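Local coordinates for alpha-actinin-like protein 1 (Schizosaccharomyces pombe, PDB 5BVR) that binds actin filaments and takes part in forming and organising the actin ring during cytokinesis and septation, here represented by its paired calponin-homology actin-binding domain, at residues Thr110-Arg114 / Phe115-Asp119; Arg202-Val206 / Glu207-Asp211; Asp213-Glu217 / Arg218-Thr222. All coordinates share one frame; numbering follows the deposited sequence.

Contact 1. Residues Thr110-Arg114 / Phe115-Asp119; sequences TLILR and FTIAD
R114 lays the first part of its side chain over the ring of F115, the next residue in the helix. Its CB starts 4.0 Å from F115 CD2. CG is anti to the backbone N (chi1 172°), and this carries it over the ring face. CG stands 3.8 Å from the F115 ring centroid, only 10° off the ring normal, a CH-pi contact. Beyond the bend at chi2, NH1 stands above the ring plane just outside the CD1-CE1 edge, 4.1 Å from F115 CE1. The guanidinium plane is tilted 27° from the ring, and CE1 lies over one of its faces, near the rim. At its edge, near the ring plane, F115 meets L111 O, 3.4 Å from CD2. L111 CD2 lies alongside CE2 of the same ring. I52 of helix 43-53 touches both L111 and F115.

The backbone widens here. F115 N bonds to L111 O at 2.8 Å in the normal four-residue step. A118 N reaches back five residues to L113 O at 2.8 Å, a weak bond. I117 N is shared weakly between I112 O and L113 O. L113 CD1 packs on I117 CG2 at 3.8 Å. One water joins R114 O to D119 N and OD1. The five-residue bond marks a pi-type widening in the last turns of helix 101-117, the helix that leads from the first calponin-homology domain toward the second.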
loop_
_atom_site.group_PDB
_atom_site.type_symbol
_atom_site.label_atom_id
_atom_site.label_comp_id
_atom_site.label_asym_id
_atom_site.label_seq_id
_atom_site.Cartn_x
_atom_site.Cartn_y
_atom_site.Cartn_z
ATOM N N THR A 110 -2.452 -7.267 6.579
ATOM C CA THR A 110 -1.432 -7.862 7.418
ATOM C C THR A 110 -0.088 -7.925 6.670
ATOM O O THR A 110 0.964 -7.645 7.251
ATOM C CB THR A 110 -1.891 -9.261 7.879
ATOM O OG1 THR A 110 -2.997 -9.092 8.773
ATOM C CG2 THR A 110 -0.792 -9.982 8.642
ATOM N N LEU A 111 -0.151 -8.255 5.380
ATOM C CA LEU A 111 1.043 -8.346 4.541
ATOM C C LEU A 111 1.626 -6.962 4.244
ATOM O O LEU A 111 2.823 -6.785 4.287
ATOM C CB LEU A 111 0.742 -9.098 3.243
ATOM C CG LEU A 111 0.207 -10.533 3.417
ATOM C CD1 LEU A 111 -0.017 -11.150 2.057
ATOM C CD2 LEU A 111 1.165 -11.374 4.223
ATOM N N ILE A 112 0.766 -5.976 3.983
ATOM C CA ILE A 112 1.246 -4.612 3.762
ATOM C C ILE A 112 1.930 -4.135 5.031
ATOM O O ILE A 112 3.022 -3.556 5.007
ATOM C CB ILE A 112 0.071 -3.690 3.338
ATOM C CG1 ILE A 112 -0.382 -4.059 1.938
ATOM C CG2 ILE A 112 0.517 -2.216 3.343
ATOM C CD1 ILE A 112 -1.722 -3.427 1.533
ATOM N N LEU A 113 1.308 -4.384 6.163
ATOM C CA LEU A 113 1.861 -3.888 7.419
ATOM C C LEU A 113 3.223 -4.508 7.677
ATOM O O LEU A 113 4.174 -3.817 8.033
ATOM C CB LEU A 113 0.903 -4.197 8.568
ATOM C CG LEU A 113 1.356 -3.680 9.937
ATOM C CD1 LEU A 113 1.614 -2.170 9.910
ATOM C CD2 LEU A 113 0.299 -4.034 10.979
ATOM N N ARG A 114 3.350 -5.806 7.415
ATOM C CA ARG A 114 4.586 -6.473 7.748
ATOM C C ARG A 114 5.680 -6.152 6.744
ATOM O O ARG A 114 6.828 -5.895 7.119
ATOM C CB ARG A 114 4.377 -7.983 7.798
ATOM C CG ARG A 114 5.646 -8.793 7.942
ATOM C CD ARG A 114 6.435 -8.517 9.203
ATOM N NE ARG A 114 7.499 -9.506 9.319
ATOM C CZ ARG A 114 8.651 -9.448 8.656
ATOM N NH1 ARG A 114 8.915 -8.429 7.843
ATOM N NH2 ARG A 114 9.549 -10.410 8.813
ATOM N N PHE A 115 5.335 -6.162 5.463
ATOM C CA PHE A 115 6.364 -6.128 4.429
ATOM C C PHE A 115 6.614 -4.752 3.827
ATOM O O PHE A 115 7.597 -4.539 3.122
ATOM C CB PHE A 115 6.060 -7.168 3.348
ATOM C CG PHE A 115 6.177 -8.573 3.840
ATOM C CD1 PHE A 115 7.434 -9.124 4.062
ATOM C CD2 PHE A 115 5.053 -9.316 4.128
ATOM C CE1 PHE A 115 7.551 -10.413 4.553
ATOM C CE2 PHE A 115 5.162 -10.605 4.611
ATOM C CZ PHE A 115 6.426 -11.160 4.813
ATOM N N THR A 116 5.734 -3.806 4.111
ATOM C CA THR A 116 5.892 -2.447 3.615
ATOM C C THR A 116 6.063 -1.425 4.727
ATOM O O THR A 116 6.705 -0.419 4.530
ATOM C CB THR A 116 4.671 -2.059 2.748
ATOM O OG1 THR A 116 4.662 -2.858 1.556
ATOM C CG2 THR A 116 4.659 -0.606 2.355
ATOM N N ILE A 117 5.448 -1.646 5.875
ATOM C CA ILE A 117 5.452 -0.636 6.913
ATOM C C ILE A 117 6.324 -0.973 8.112
ATOM O O ILE A 117 6.940 -0.102 8.664
ATOM C CB ILE A 117 4.016 -0.313 7.310
ATOM C CG1 ILE A 117 3.368 0.424 6.122
ATOM C CG2 ILE A 117 3.948 0.545 8.576
ATOM C CD1 ILE A 117 1.940 0.689 6.266
ATOM N N ALA A 118 6.404 -2.246 8.488
ATOM C CA ALA A 118 7.091 -2.589 9.731
ATOM C C ALA A 118 8.549 -2.111 9.792
ATOM O O ALA A 118 9.013 -1.722 10.859
ATOM C CB ALA A 118 7.029 -4.086 9.963
ATOM N N ASP A 119 9.255 -2.139 8.663
ATOM C CA ASP A 119 10.683 -1.793 8.649
ATOM C C ASP A 119 10.932 -0.287 8.542
ATOM O O ASP A 119 12.077 0.169 8.625
ATOM C CB ASP A 119 11.401 -2.494 7.494
ATOM C CG ASP A 119 11.220 -1.769 6.185
ATOM O OD1 ASP A 119 10.160 -1.955 5.551
ATOM O OD2 ASP A 119 12.126 -0.998 5.796
HETATM O O HOH W 1 8.487 -3.701 6.341
#

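Contact 2. Residues Arg202-Val206 / Glu207-Asp211; sequences RLIEV and EDVCD
D208 OD2 accepts from the backbone N of E205, three residues earlier, and from a water. The E205 N to D208 OD2 bond is 2.9 Å. It is fairly straight, 158° at the hydrogen, but meets the oxygen from above the carboxylate plane. The water donates to OD2 and makes a longer bond to L203 O. The link is returned through the backbone, because D208 N donates to E205 O at 2.9 Å. The side chains of E205 and D208 lie side by side, and E205 CB and CG each come within 3.3 Å of D208 OD2. The two carboxylates are turned 71° apart.

These bonds fasten the incoming loop to the short, weakly bonded helix 206-209 of the second calponin-homology domain. D208 OD1 forms a salt bridge to R14 of helix 11-25, in the first domain, so the turn also faces the interdomain contact of the tandem pair. Replacing D208 by an alanine removes the carboxylate, which would probably leave E205 N without this acceptor and R14 without this salt bridge.

V206 O takes two donors. C210 N comes nearly along the C=O axis at 2.8 Å; V209 N comes from above the carbonyl plane. E207 CG sits between its own backbone N and carbonyl carbon (chi1 60°); with the bend at chi2, this brings CD to 3.6 Å from E205 CB. E207 OE2 then lies 4.5 Å from E205 OE1, two like charges close together. On the buried side, I204 CD1 packs on V209 CG1 at 3.8 Å.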
loop_
_atom_site.group_PDB
_atom_site.type_symbol
_atom_site.label_atom_id
_atom_site.label_comp_id
_atom_site.label_asym_id
_atom_site.label_seq_id
_atom_site.Cartn_x
_atom_site.Cartn_y
_atom_site.Cartn_z
ATOM N N ARG A 202 0.762 4.968 -8.532
ATOM C CA ARG A 202 -0.480 5.639 -8.192
ATOM C C ARG A 202 -1.454 4.654 -7.555
ATOM O O ARG A 202 -2.346 4.128 -8.234
ATOM C CB ARG A 202 -1.085 6.227 -9.456
ATOM C CG ARG A 202 -2.386 6.965 -9.250
ATOM C CD ARG A 202 -2.972 7.345 -10.587
ATOM N NE ARG A 202 -2.101 8.305 -11.247
ATOM C CZ ARG A 202 -2.211 9.623 -11.120
ATOM N NH1 ARG A 202 -3.172 10.157 -10.380
ATOM N NH2 ARG A 202 -1.359 10.410 -11.750
ATOM N N LEU A 203 -1.292 4.400 -6.266
ATOM C CA LEU A 203 -2.106 3.405 -5.587
ATOM C C LEU A 203 -3.509 3.884 -5.231
ATOM O O LEU A 203 -4.358 3.045 -4.947
ATOM C CB LEU A 203 -1.415 2.906 -4.307
ATOM C CG LEU A 203 -0.036 2.277 -4.529
ATOM C CD1 LEU A 203 0.468 1.687 -3.225
ATOM C CD2 LEU A 203 -0.021 1.181 -5.619
ATOM N N ILE A 204 -3.720 5.204 -5.183
ATOM C CA ILE A 204 -5.023 5.777 -4.845
ATOM C C ILE A 204 -5.412 6.820 -5.872
ATOM O O ILE A 204 -4.566 7.494 -6.442
ATOM C CB ILE A 204 -5.052 6.375 -3.423
ATOM C CG1 ILE A 204 -4.023 7.493 -3.260
ATOM C CG2 ILE A 204 -4.838 5.303 -2.408
ATOM C CD1 ILE A 204 -4.037 8.134 -1.879
ATOM N N GLU A 205 -6.711 6.928 -6.119
ATOM C CA GLU A 205 -7.219 7.919 -7.047
ATOM C C GLU A 205 -7.427 9.222 -6.284
ATOM O O GLU A 205 -7.661 9.220 -5.061
ATOM C CB GLU A 205 -8.561 7.478 -7.630
ATOM C CG GLU A 205 -8.601 6.063 -8.219
ATOM C CD GLU A 205 -7.970 5.980 -9.579
ATOM O OE1 GLU A 205 -7.390 6.991 -10.030
ATOM O OE2 GLU A 205 -8.066 4.897 -10.206
ATOM N N VAL A 206 -7.328 10.334 -7.002
ATOM C CA VAL A 206 -7.565 11.624 -6.386
ATOM C C VAL A 206 -8.920 11.632 -5.656
ATOM O O VAL A 206 -9.013 12.082 -4.498
ATOM C CB VAL A 206 -7.496 12.744 -7.447
ATOM C CG1 VAL A 206 -8.052 14.063 -6.908
ATOM C CG2 VAL A 206 -6.050 12.891 -7.931
ATOM N N GLU A 207 -9.967 11.130 -6.311
ATOM C CA GLU A 207 -11.303 11.168 -5.727
ATOM C C GLU A 207 -11.430 10.277 -4.497
ATOM O O GLU A 207 -12.382 10.400 -3.726
ATOM C CB GLU A 207 -12.372 10.868 -6.788
ATOM C CG GLU A 207 -12.253 9.512 -7.473
ATOM C CD GLU A 207 -11.367 9.511 -8.729
ATOM O OE1 GLU A 207 -10.481 10.388 -8.876
ATOM O OE2 GLU A 207 -11.567 8.613 -9.583
ATOM N N ASP A 208 -10.460 9.381 -4.288
ATOM C CA ASP A 208 -10.536 8.492 -3.136
ATOM C C ASP A 208 -10.168 9.217 -1.829
ATOM O O ASP A 208 -10.466 8.729 -0.749
ATOM C CB ASP A 208 -9.611 7.278 -3.296
ATOM C CG ASP A 208 -10.001 6.366 -4.454
ATOM O OD1 ASP A 208 -11.190 6.347 -4.817
ATOM O OD2 ASP A 208 -9.095 5.655 -4.970
ATOM N N VAL A 209 -9.507 10.363 -1.926
ATOM C CA VAL A 209 -9.000 11.052 -0.732
ATOM C C VAL A 209 -9.297 12.561 -0.728
ATOM O O VAL A 209 -9.497 13.131 0.350
ATOM C CB VAL A 209 -7.483 10.774 -0.520
ATOM C CG1 VAL A 209 -6.756 10.844 -1.806
ATOM C CG2 VAL A 209 -6.823 11.706 0.515
ATOM N N CYS A 210 -9.385 13.189 -1.900
ATOM C CA CYS A 210 -9.572 14.651 -1.954
ATOM C C CYS A 210 -10.932 15.054 -1.375
ATOM O O CYS A 210 -11.992 14.642 -1.850
ATOM C CB CYS A 210 -9.451 15.149 -3.387
ATOM S SG CYS A 210 -9.612 16.930 -3.520
ATOM N N ASP A 211 -10.867 15.859 -0.318
ATOM C CA ASP A 211 -12.040 16.352 0.367
ATOM C C ASP A 211 -13.037 15.253 0.752
ATOM O O ASP A 211 -14.257 15.445 0.732
ATOM C CB ASP A 211 -12.715 17.419 -0.486
ATOM C CG ASP A 211 -11.871 18.668 -0.645
ATOM O OD1 ASP A 211 -11.067 18.979 0.264
ATOM O OD2 ASP A 211 -12.032 19.328 -1.693
HETATM O O HOH W 2 -7.604 3.283 -4.898
#

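Contact 3. Residues Asp213-Glu217 / Arg218-Thr222; sequences DRPDE and RSIMT. With ZN (zinc ion), chain C.
D216 OD2 takes both the backbone N and the hydroxyl of S219, from opposite faces of its carboxylate plane. D216 is the N-cap of helix 217-234, the last helix of the second calponin-homology domain. The capping bond from S219 N is 3.0 Å and comes from above the plane. The hydroxyl bond from S219 OG is shorter, 2.7 Å, on the anti side. Q12 of helix 11-25 is a further donor to OD2. With chi1 at -172°, CG of D216 lies opposite the backbone N, which sets OD2 within bonding distance of S219 N and OG. D216 and R218 also belong to a zinc site, and R218 makes a cation-pi contact with W109 of the first domain.

The helix proper starts with I220 N to D216 O and M221 N to E217 O, the latter 2.9 Å and nearly straight at 173°. E217 and M221 run side by side; the carboxylate of E217 goes on to a salt bridge with K128. Ahead of the cap, P215 CB packs on I220 CD1 at 3.7 Å. Further upstream, D213 OD1 binds a different zinc ion at 1.9 Å, and a water is also bound to that ion at 2.2 Å.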
loop_
_atom_site.group_PDB
_atom_site.type_symbol
_atom_site.label_atom_id
_atom_site.label_comp_id
_atom_site.label_asym_id
_atom_site.label_seq_id
_atom_site.Cartn_x
_atom_site.Cartn_y
_atom_site.Cartn_z
ATOM N N ASP A 213 -14.616 13.087 3.671
ATOM C CA ASP A 213 -14.886 13.264 5.075
ATOM C C ASP A 213 -14.277 12.147 5.911
ATOM O O ASP A 213 -13.671 12.405 6.928
ATOM C CB ASP A 213 -16.416 13.315 5.240
ATOM C CG ASP A 213 -16.865 13.512 6.662
ATOM O OD1 ASP A 213 -16.368 14.425 7.341
ATOM O OD2 ASP A 213 -17.761 12.755 7.090
ATOM N N ARG A 214 -14.419 10.892 5.468
ATOM C CA ARG A 214 -13.862 9.756 6.212
ATOM C C ARG A 214 -13.009 8.880 5.293
ATOM O O ARG A 214 -13.434 7.817 4.846
ATOM C CB ARG A 214 -14.988 8.922 6.830
ATOM C CG ARG A 214 -15.870 9.684 7.802
ATOM C CD ARG A 214 -16.951 8.775 8.377
ATOM N NE ARG A 214 -18.144 9.516 8.778
ATOM C CZ ARG A 214 -18.402 9.940 10.014
ATOM N NH1 ARG A 214 -17.550 9.701 11.006
ATOM N NH2 ARG A 214 -19.527 10.603 10.255
ATOM N N PRO A 215 -11.802 9.327 4.990
ATOM C CA PRO A 215 -10.954 8.592 4.044
ATOM C C PRO A 215 -10.425 7.306 4.668
ATOM O O PRO A 215 -10.348 7.171 5.891
ATOM C CB PRO A 215 -9.806 9.562 3.776
ATOM C CG PRO A 215 -9.731 10.374 4.998
ATOM C CD PRO A 215 -11.122 10.511 5.533
ATOM N N ASP A 216 -10.058 6.362 3.808
ATOM C CA ASP A 216 -9.616 5.059 4.276
ATOM C C ASP A 216 -8.165 5.107 4.744
ATOM O O ASP A 216 -7.241 5.247 3.940
ATOM C CB ASP A 216 -9.795 3.965 3.219
ATOM C CG ASP A 216 -9.517 2.605 3.787
ATOM O OD1 ASP A 216 -10.284 2.188 4.679
ATOM O OD2 ASP A 216 -8.505 1.970 3.402
ATOM N N GLU A 217 -7.981 4.903 6.045
ATOM C CA GLU A 217 -6.681 4.990 6.681
ATOM C C GLU A 217 -5.672 4.014 6.089
ATOM O O GLU A 217 -4.544 4.400 5.787
ATOM C CB GLU A 217 -6.817 4.728 8.174
ATOM C CG GLU A 217 -5.516 5.000 8.933
ATOM C CD GLU A 217 -5.604 4.753 10.413
ATOM O OE1 GLU A 217 -6.543 4.072 10.882
ATOM O OE2 GLU A 217 -4.703 5.237 11.114
ATOM N N ARG A 218 -6.047 2.749 5.961
ATOM C CA ARG A 218 -5.087 1.764 5.471
ATOM C C ARG A 218 -4.650 2.061 4.045
ATOM O O ARG A 218 -3.490 1.876 3.713
ATOM C CB ARG A 218 -5.693 0.374 5.579
ATOM C CG ARG A 218 -5.860 -0.060 7.026
ATOM C CD ARG A 218 -6.583 -1.402 7.206
ATOM N NE ARG A 218 -6.564 -1.771 8.616
ATOM C CZ ARG A 218 -6.948 -2.949 9.102
ATOM N NH1 ARG A 218 -7.398 -3.908 8.298
ATOM N NH2 ARG A 218 -6.860 -3.169 10.408
ATOM N N SER A 219 -5.565 2.521 3.196
ATOM C CA SER A 219 -5.215 2.904 1.849
ATOM C C SER A 219 -4.198 4.055 1.829
ATOM O O SER A 219 -3.211 4.046 1.089
ATOM C CB SER A 219 -6.457 3.279 1.056
ATOM O OG SER A 219 -7.335 2.184 0.967
ATOM N N ILE A 220 -4.466 5.082 2.617
ATOM C CA ILE A 220 -3.572 6.218 2.686
ATOM C C ILE A 220 -2.206 5.767 3.181
ATOM O O ILE A 220 -1.177 6.133 2.600
ATOM C CB ILE A 220 -4.163 7.390 3.514
ATOM C CG1 ILE A 220 -5.308 8.014 2.722
ATOM C CG2 ILE A 220 -3.092 8.412 3.867
ATOM C CD1 ILE A 220 -6.134 8.989 3.537
ATOM N N MET A 221 -2.169 4.994 4.261
ATOM C CA MET A 221 -0.903 4.493 4.774
ATOM C C MET A 221 -0.125 3.719 3.716
ATOM O O MET A 221 1.089 3.865 3.598
ATOM C CB MET A 221 -1.129 3.583 5.951
ATOM C CG MET A 221 -1.587 4.295 7.222
ATOM S SD MET A 221 -1.887 3.168 8.599
ATOM C CE MET A 221 -0.221 2.538 8.731
ATOM N N THR A 222 -0.817 2.876 2.981
ATOM C CA THR A 222 -0.165 2.074 1.949
ATOM C C THR A 222 0.526 2.976 0.927
ATOM O O THR A 222 1.669 2.699 0.512
ATOM C CB THR A 222 -1.171 1.148 1.240
ATOM O OG1 THR A 222 -1.776 0.292 2.213
ATOM C CG2 THR A 222 -0.497 0.268 0.183
HETATM ZN ZN ZN C . -17.205 14.669 9.048
HETATM O O HOH W 3 -16.145 16.515 9.781
#

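Overall arrangement
The three contacts follow in series; none nests in or crosses another. Contact 1 comes first, at the C-terminal end of helix 101-117 of the first calponin-homology domain and just beyond, and closes no loop. Contacts 2 and 3 come in the second domain. Contact 2 closes the loop after helix 183-198 into helix 206-209. Contact 3 closes the next loop into helix 217-234. Contacts 2 and 3 have centres 9 Å apart and touch through V209 CG2 and I220 CD1, and through L203 and T222. Contact 3 also touches contact 1 across the domains, where I112 meets T222 and I117 meets M221. Contacts 1 and 2 do not touch. Helix 217-234 thus lies against both.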